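Local coordinates for cytoplasmic export protein 1 (Saccharomyces cerevisiae, PDB 3VWA) that binds tRNA and, in the nuclear export machinery at the nuclear pore complex, may collect tRNAs from export receptors and pass aminoacylated tRNAs to the translation machinery, at residues 126-131 and 186-191; 343-347 and 376-381. All coordinates share one frame. Residue numbers count along the deposited sequence, not the author numbering.

Interaction 1: 126-131 and 186-191; sequences FVLGTL and IDSMGL
A single helical carboxylate organises this buried contact. Residues 126-127 form a short β-strand; from L128 the chain leaves the strand and curls round the D187 carboxylate, passing through G129 at phi/psi 85/-15, a positive phi that favours glycine, and T130 (-113/9) before extending again at L131. Residues 186-191 are the first turns of helix 186-198, regular α-helix with G190 N to I186 O at 2.9 Å and L191 N to D187 O at 2.7 Å. CA atoms lie closest for G129 and D187 (5.6 Å) and for L131 and G190 (5.2 Å).

D187 adopts chi1 m with chi2 -27°, so its carboxylate straddles two successive amides: L128 N donates to OD2 (2.9 Å) and G129 N to OD1 (2.7 Å). One water bridges F126 O (2.9 Å) and D187 OD2 (2.7 Å); another accepts from L131 N (2.8 Å) and donates to D187 OD1 (3.1 Å). L131 (m, t) points toward the helix, its CD1 3.3 Å from D187 O and 4.0 Å from L191 CB; a CB on G190 would crowd L131 CB, so the glycine lets the loop lie close. Beside the carboxylate, V127 (t) places CG1 3.6 Å from CG2 of I186 (t, t), with F163 touching both. L128 (t, t) directs its side-chain end away from the helix, and T130 OG1 hydrogen-bonds G148 O.

Helix 186-198 probably corresponds to helix F of protein kinases, whose aspartate holding the catalytic-loop backbone is a conserved C-lobe feature. Here L128-G129-T130 appears to occupy the HRD position, without its histidine, arginine or aspartate, consistent with a kinase-like fold.

Interaction 2: 343-347 and 376-381; sequences NDLIT and EISSRI
Helices 342-351 and 374-387 run in broadly the same direction here, with segment axes 10.7 Å apart at closest approach and a crossing angle of -44°. They converge toward T347 and I381 (CA-CA 6.1 Å) from N343 and E376 (8.1 Å). Residues 376-381 include a wider π-type turn at 377-381.

Charged groups line the more open end. R380 (m, t, p, chi4 -161°) reaches across to D344 (m), forming a salt bridge with NH1 to OD1 at 2.7 Å and a weak second bond from NH2 to OD1 at 3.2 Å. Within its own helix, E376 OE2 makes a long salt bridge (3.7 Å) to R380 NH1, completing a three-residue network.

Neutral side chains also donate hydrogen bonds: N343 (p) ND2 to the E376 carboxylate (OE2, 2.8 Å), and T347 (m) OG1 to N343 O at 3.1 Å. T347 OG1 lies over one face of the guanidinium, 3.3 Å from R380 CZ.

Apolar contact is small: I346 CG2 meets I381 CD1 at 4.0 Å, next to L368 and L365 of helix 355-368.

At this junction, probably between successive helical repeats, I381 opens HEAT repeat 1; the contact is mainly polar, with R380 held between acids of both helices beside a small I346-I381 apolar patch.

The two contacts occupy different parts of an elongated chain, on opposite sides of its centre, with their centres 52 Å apart and their nearest atoms about 37 Å apart. Interaction 1 comes first in sequence and lies in the N-terminal kinase-like domain; interaction 2 follows in the α-helical HEAT-repeat region, and they share no helix or strand. One joins a loop to a helix within a globular lobe, whereas the other directly joins two helices of a solenoid that are separated in sequence by helix 355-368. The chain thus couples a kinase-like module to a repeat array, each with its own internal packing, within a protein that binds tRNA and interacts with export factors such as LOS1 and MSN5.

Interaction 1: 126-131 and 186-191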
ATOM      1  N   PHE A 126     -26.955  -5.037 -26.994  1.00 46.64           N
ATOM      2  CA  PHE A 126     -26.352  -6.347 -27.288  1.00 45.17           C
ATOM      3  C   PHE A 126     -26.908  -7.390 -26.333  1.00 43.52           C
ATOM      4  O   PHE A 126     -27.522  -7.041 -25.323  1.00 42.90           O
ATOM      5  CB  PHE A 126     -24.821  -6.312 -27.177  1.00 41.27           C
ATOM      6  CG  PHE A 126     -24.134  -5.428 -28.203  1.00 43.42           C
ATOM      7  CD1 PHE A 126     -23.842  -5.905 -29.471  1.00 45.25           C
ATOM      8  CD2 PHE A 126     -23.735  -4.135 -27.887  1.00 50.86           C
ATOM      9  CE1 PHE A 126     -23.188  -5.121 -30.407  1.00 48.88           C
ATOM     10  CE2 PHE A 126     -23.072  -3.337 -28.826  1.00 52.85           C
ATOM     11  CZ  PHE A 126     -22.797  -3.835 -30.088  1.00 50.53           C
ATOM     12  N   VAL A 127     -26.759  -8.669 -26.691  1.00 44.30           N
ATOM     13  CA  VAL A 127     -26.941  -9.767 -25.740  1.00 43.79           C
ATOM     14  C   VAL A 127     -25.549 -10.212 -25.364  1.00 41.51           C
ATOM     15  O   VAL A 127     -24.652 -10.260 -26.230  1.00 42.13           O
ATOM     16  CB  VAL A 127     -27.640 -11.001 -26.343  1.00 43.68           C
ATOM     17  CG1 VAL A 127     -28.083 -11.969 -25.227  1.00 36.41           C
ATOM     18  CG2 VAL A 127     -28.827 -10.589 -27.180  1.00 49.56           C
ATOM     19  N   LEU A 128     -25.365 -10.542 -24.090  1.00 41.19           N
ATOM     20  CA  LEU A 128     -24.042 -10.945 -23.615  1.00 36.59           C
ATOM     21  C   LEU A 128     -24.074 -12.432 -23.490  1.00 37.92           C
ATOM     22  O   LEU A 128     -23.282 -13.112 -24.121  1.00 39.87           O
ATOM     23  CB  LEU A 128     -23.672 -10.278 -22.281  1.00 34.82           C
ATOM     24  CG  LEU A 128     -22.188 -10.030 -21.907  1.00 37.21           C
ATOM     25  CD1 LEU A 128     -21.948  -9.999 -20.405  1.00 30.21           C
ATOM     26  CD2 LEU A 128     -21.161 -10.943 -22.603  1.00 37.62           C
ATOM     27  N   GLY A 129     -24.985 -12.924 -22.648  1.00 39.26           N
ATOM     28  CA  GLY A 129     -25.335 -14.319 -22.602  1.00 35.06           C
ATOM     29  C   GLY A 129     -24.470 -15.213 -21.763  1.00 38.07           C
ATOM     30  O   GLY A 129     -24.876 -16.350 -21.425  1.00 34.72           O
ATOM     31  N   THR A 130     -23.293 -14.705 -21.394  1.00 38.06           N
ATOM     32  CA  THR A 130     -22.248 -15.499 -20.741  1.00 34.50           C
ATOM     33  C   THR A 130     -21.968 -15.075 -19.270  1.00 35.48           C
ATOM     34  O   THR A 130     -20.970 -15.514 -18.685  1.00 30.98           O
ATOM     35  CB  THR A 130     -20.926 -15.326 -21.508  1.00 33.88           C
ATOM     36  OG1 THR A 130     -20.535 -13.940 -21.393  1.00 28.96           O
ATOM     37  CG2 THR A 130     -21.046 -15.803 -23.067  1.00 25.66           C
ATOM     38  N   LEU A 131     -22.796 -14.209 -18.700  1.00 34.92           N
ATOM     39  CA  LEU A 131     -22.570 -13.709 -17.312  1.00 39.63           C
ATOM     40  C   LEU A 131     -22.386 -14.826 -16.281  1.00 38.17           C
ATOM     41  O   LEU A 131     -23.256 -15.663 -16.094  1.00 36.85           O
ATOM     42  CB  LEU A 131     -23.738 -12.845 -16.842  1.00 37.40           C
ATOM     43  CG  LEU A 131     -23.810 -11.363 -17.170  1.00 43.54           C
ATOM     44  CD1 LEU A 131     -25.232 -10.883 -16.996  1.00 36.98           C
ATOM     45  CD2 LEU A 131     -22.920 -10.537 -16.259  1.00 45.29           C
ATOM     46  N   ILE A 186     -32.018 -13.554 -21.017  1.00 40.11           N
ATOM     47  CA  ILE A 186     -30.828 -14.279 -20.570  1.00 39.88           C
ATOM     48  C   ILE A 186     -29.865 -13.395 -19.726  1.00 37.79           C
ATOM     49  O   ILE A 186     -29.343 -13.849 -18.712  1.00 39.39           O
ATOM     50  CB  ILE A 186     -30.099 -15.056 -21.698  1.00 37.33           C
ATOM     51  CG1 ILE A 186     -29.183 -16.122 -21.091  1.00 39.08           C
ATOM     52  CG2 ILE A 186     -29.339 -14.129 -22.656  1.00 33.74           C
ATOM     53  CD1 ILE A 186     -28.495 -17.008 -22.118  1.00 40.71           C
ATOM     54  N   ASP A 187     -29.671 -12.143 -20.108  1.00 36.28           N
ATOM     55  CA  ASP A 187     -28.749 -11.294 -19.332  1.00 39.14           C
ATOM     56  C   ASP A 187     -29.256 -10.927 -17.922  1.00 41.06           C
ATOM     57  O   ASP A 187     -28.500 -11.044 -16.955  1.00 38.71           O
ATOM     58  CB  ASP A 187     -28.329 -10.077 -20.130  1.00 33.90           C
ATOM     59  CG  ASP A 187     -27.440 -10.441 -21.315  1.00 35.95           C
ATOM     60  OD1 ASP A 187     -26.733 -11.494 -21.258  1.00 38.27           O
ATOM     61  OD2 ASP A 187     -27.447  -9.666 -22.305  1.00 33.57           O
ATOM     62  N   SER A 188     -30.525 -10.492 -17.812  1.00 42.49           N
ATOM     63  CA  SER A 188     -31.183 -10.289 -16.518  1.00 38.69           C
ATOM     64  C   SER A 188     -31.074 -11.495 -15.609  1.00 40.99           C
ATOM     65  O   SER A 188     -30.848 -11.348 -14.398  1.00 40.05           O
ATOM     66  CB  SER A 188     -32.665  -9.996 -16.716  1.00 36.56           C
ATOM     67  OG  SER A 188     -32.840  -8.639 -16.966  1.00 33.13           O
HETATM   68  N   MSE A 189     -31.231 -12.687 -16.180  1.00 40.94           N
HETATM   69  CA  MSE A 189     -31.222 -13.909 -15.371  1.00 44.29           C
HETATM   70  C   MSE A 189     -29.824 -14.226 -14.963  1.00 46.07           C
HETATM   71  O   MSE A 189     -29.602 -14.691 -13.832  1.00 46.04           O
HETATM   72  CB  MSE A 189     -31.859 -15.075 -16.111  1.00 44.73           C
HETATM   73  CG  MSE A 189     -33.382 -14.956 -16.015  1.00 52.10           C
HETATM   74 SE   MSE A 189     -34.296 -16.432 -17.000  1.00 53.76          SE
HETATM   75  CE  MSE A 189     -35.043 -15.335 -18.444  1.00 48.53           C
ATOM     76  N   GLY A 190     -28.864 -13.974 -15.863  1.00 37.36           N
ATOM     77  CA  GLY A 190     -27.455 -14.208 -15.542  1.00 35.39           C
ATOM     78  C   GLY A 190     -26.912 -13.195 -14.540  1.00 35.66           C
ATOM     79  O   GLY A 190     -26.062 -13.527 -13.704  1.00 33.53           O
ATOM     80  N   LEU A 191     -27.423 -11.966 -14.603  1.00 35.06           N
ATOM     81  CA  LEU A 191     -27.052 -10.925 -13.639  1.00 35.90           C
ATOM     82  C   LEU A 191     -27.513 -11.305 -12.229  1.00 33.98           C
ATOM     83  O   LEU A 191     -26.750 -11.162 -11.282  1.00 36.67           O
ATOM     84  CB  LEU A 191     -27.614  -9.530 -14.052  1.00 34.39           C
ATOM     85  CG  LEU A 191     -27.247  -8.366 -13.104  1.00 36.71           C
ATOM     86  CD1 LEU A 191     -25.753  -8.282 -12.809  1.00 35.53           C
ATOM     87  CD2 LEU A 191     -27.771  -6.999 -13.532  1.00 34.79           C
TER
HETATM   88  O   HOH W   1     -26.240  -7.301 -22.741  1.00 42.00           O
HETATM   89  O   HOH W   2     -25.476 -13.587 -19.278  1.00 43.23           O

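Interaction 2: 343-347 and 376-381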
ATOM      1  N   ASN A 343       9.294   8.382  -3.392  1.00 29.84           N
ATOM      2  CA  ASN A 343      10.585   8.820  -2.921  1.00 33.59           C
ATOM      3  C   ASN A 343      10.735  10.351  -3.006  1.00 33.74           C
ATOM      4  O   ASN A 343      11.135  10.966  -2.014  1.00 32.92           O
ATOM      5  CB  ASN A 343      11.723   8.052  -3.640  1.00 39.41           C
ATOM      6  CG  ASN A 343      11.923   8.470  -5.124  1.00 45.06           C
ATOM      7  OD1 ASN A 343      11.059   9.118  -5.756  1.00 46.02           O
ATOM      8  ND2 ASN A 343      13.091   8.103  -5.679  1.00 40.86           N
ATOM      9  N   ASP A 344      10.363  10.973  -4.151  1.00 32.70           N
ATOM     10  CA  ASP A 344      10.467  12.436  -4.297  1.00 31.36           C
ATOM     11  C   ASP A 344       9.494  13.181  -3.424  1.00 32.42           C
ATOM     12  O   ASP A 344       9.813  14.254  -2.919  1.00 33.88           O
ATOM     13  CB  ASP A 344      10.310  12.873  -5.771  1.00 37.77           C
ATOM     14  CG  ASP A 344      11.415  12.337  -6.662  1.00 39.70           C
ATOM     15  OD1 ASP A 344      12.493  11.959  -6.145  1.00 42.02           O
ATOM     16  OD2 ASP A 344      11.220  12.274  -7.889  1.00 43.51           O
ATOM     17  N   LEU A 345       8.332  12.575  -3.183  1.00 34.43           N
ATOM     18  CA  LEU A 345       7.297  13.147  -2.336  1.00 35.45           C
ATOM     19  C   LEU A 345       7.805  13.288  -0.915  1.00 34.80           C
ATOM     20  O   LEU A 345       7.661  14.329  -0.289  1.00 33.10           O
ATOM     21  CB  LEU A 345       6.047  12.257  -2.368  1.00 36.08           C
ATOM     22  CG  LEU A 345       4.747  12.909  -1.824  1.00 39.40           C
ATOM     23  CD1 LEU A 345       3.548  12.386  -2.591  1.00 44.63           C
ATOM     24  CD2 LEU A 345       4.524  12.662  -0.344  1.00 40.80           C
ATOM     25  N   ILE A 346       8.450  12.233  -0.438  1.00 35.07           N
ATOM     26  CA  ILE A 346       8.891  12.153   0.940  1.00 31.36           C
ATOM     27  C   ILE A 346      10.051  13.117   1.126  1.00 30.09           C
ATOM     28  O   ILE A 346      10.084  13.837   2.092  1.00 27.89           O
ATOM     29  CB  ILE A 346       9.273  10.708   1.319  1.00 28.10           C
ATOM     30  CG1 ILE A 346       8.003   9.849   1.403  1.00 30.42           C
ATOM     31  CG2 ILE A 346      10.116  10.655   2.590  1.00 27.35           C
ATOM     32  CD1 ILE A 346       7.069  10.195   2.534  1.00 28.29           C
ATOM     33  N   THR A 347      10.944  13.174   0.149  1.00 32.01           N
ATOM     34  CA  THR A 347      12.023  14.214   0.109  1.00 30.56           C
ATOM     35  C   THR A 347      11.552  15.656   0.237  1.00 27.88           C
ATOM     36  O   THR A 347      12.066  16.436   1.053  1.00 29.33           O
ATOM     37  CB  THR A 347      12.847  14.081  -1.174  1.00 29.37           C
ATOM     38  OG1 THR A 347      13.480  12.811  -1.145  1.00 28.63           O
ATOM     39  CG2 THR A 347      13.947  15.171  -1.257  1.00 31.21           C
ATOM     40  N   GLU A 376      19.212   6.649  -0.493  1.00 43.59           N
ATOM     41  CA  GLU A 376      18.272   7.781  -0.586  1.00 38.80           C
ATOM     42  C   GLU A 376      18.028   8.401   0.802  1.00 36.08           C
ATOM     43  O   GLU A 376      18.002   9.638   0.981  1.00 31.77           O
ATOM     44  CB  GLU A 376      16.935   7.296  -1.148  1.00 43.91           C
ATOM     45  CG  GLU A 376      16.953   6.910  -2.616  1.00 47.13           C
ATOM     46  CD  GLU A 376      15.550   6.912  -3.201  1.00 50.93           C
ATOM     47  OE1 GLU A 376      14.801   5.939  -2.924  1.00 50.23           O
ATOM     48  OE2 GLU A 376      15.197   7.894  -3.914  1.00 49.37           O
ATOM     49  N   ILE A 377      17.866   7.546   1.805  1.00 34.69           N
ATOM     50  CA  ILE A 377      17.670   8.078   3.158  1.00 34.61           C
ATOM     51  C   ILE A 377      18.849   8.945   3.624  1.00 33.45           C
ATOM     52  O   ILE A 377      18.685  10.077   4.129  1.00 31.96           O
ATOM     53  CB  ILE A 377      17.390   6.967   4.173  1.00 33.46           C
ATOM     54  CG1 ILE A 377      15.926   6.559   4.078  1.00 36.46           C
ATOM     55  CG2 ILE A 377      17.609   7.496   5.582  1.00 28.76           C
ATOM     56  CD1 ILE A 377      15.760   5.072   4.074  1.00 42.38           C
ATOM     57  N   SER A 378      20.038   8.409   3.419  1.00 33.77           N
ATOM     58  CA  SER A 378      21.251   9.049   3.851  1.00 33.82           C
ATOM     59  C   SER A 378      21.478  10.299   3.007  1.00 35.90           C
ATOM     60  O   SER A 378      21.810  11.378   3.504  1.00 35.53           O
ATOM     61  CB  SER A 378      22.381   8.052   3.705  1.00 30.72           C
ATOM     62  OG  SER A 378      23.594   8.734   3.455  1.00 33.37           O
ATOM     63  N   SER A 379      21.223  10.143   1.724  1.00 36.34           N
ATOM     64  CA  SER A 379      21.555  11.163   0.756  1.00 41.36           C
ATOM     65  C   SER A 379      20.559  12.310   0.753  1.00 43.26           C
ATOM     66  O   SER A 379      20.958  13.464   0.771  1.00 39.72           O
ATOM     67  CB  SER A 379      21.646  10.534  -0.635  1.00 44.85           C
ATOM     68  OG  SER A 379      21.776  11.533  -1.603  1.00 55.86           O
ATOM     69  N   ARG A 380      19.264  11.988   0.770  1.00 39.53           N
ATOM     70  CA  ARG A 380      18.248  13.011   0.596  1.00 38.73           C
ATOM     71  C   ARG A 380      17.423  13.312   1.861  1.00 36.27           C
ATOM     72  O   ARG A 380      16.812  14.362   1.938  1.00 34.71           O
ATOM     73  CB  ARG A 380      17.295  12.604  -0.543  1.00 39.10           C
ATOM     74  CG  ARG A 380      17.958  11.907  -1.727  1.00 37.03           C
ATOM     75  CD  ARG A 380      16.934  11.475  -2.793  1.00 41.43           C
ATOM     76  NE  ARG A 380      16.224  12.636  -3.375  1.00 40.58           N
ATOM     77  CZ  ARG A 380      15.062  12.604  -4.035  1.00 42.20           C
ATOM     78  NH1 ARG A 380      14.412  11.450  -4.267  1.00 38.84           N
ATOM     79  NH2 ARG A 380      14.536  13.755  -4.458  1.00 37.08           N
ATOM     80  N   ILE A 381      17.398  12.400   2.838  1.00 34.38           N
ATOM     81  CA  ILE A 381      16.490  12.535   3.975  1.00 32.59           C
ATOM     82  C   ILE A 381      17.192  12.998   5.238  1.00 33.69           C
ATOM     83  O   ILE A 381      16.726  13.934   5.881  1.00 32.06           O
ATOM     84  CB  ILE A 381      15.695  11.245   4.248  1.00 33.14           C
ATOM     85  CG1 ILE A 381      14.940  10.809   2.977  1.00 30.34           C
ATOM     86  CG2 ILE A 381      14.784  11.394   5.488  1.00 33.41           C
ATOM     87  CD1 ILE A 381      13.911  11.792   2.473  1.00 30.04           C
TER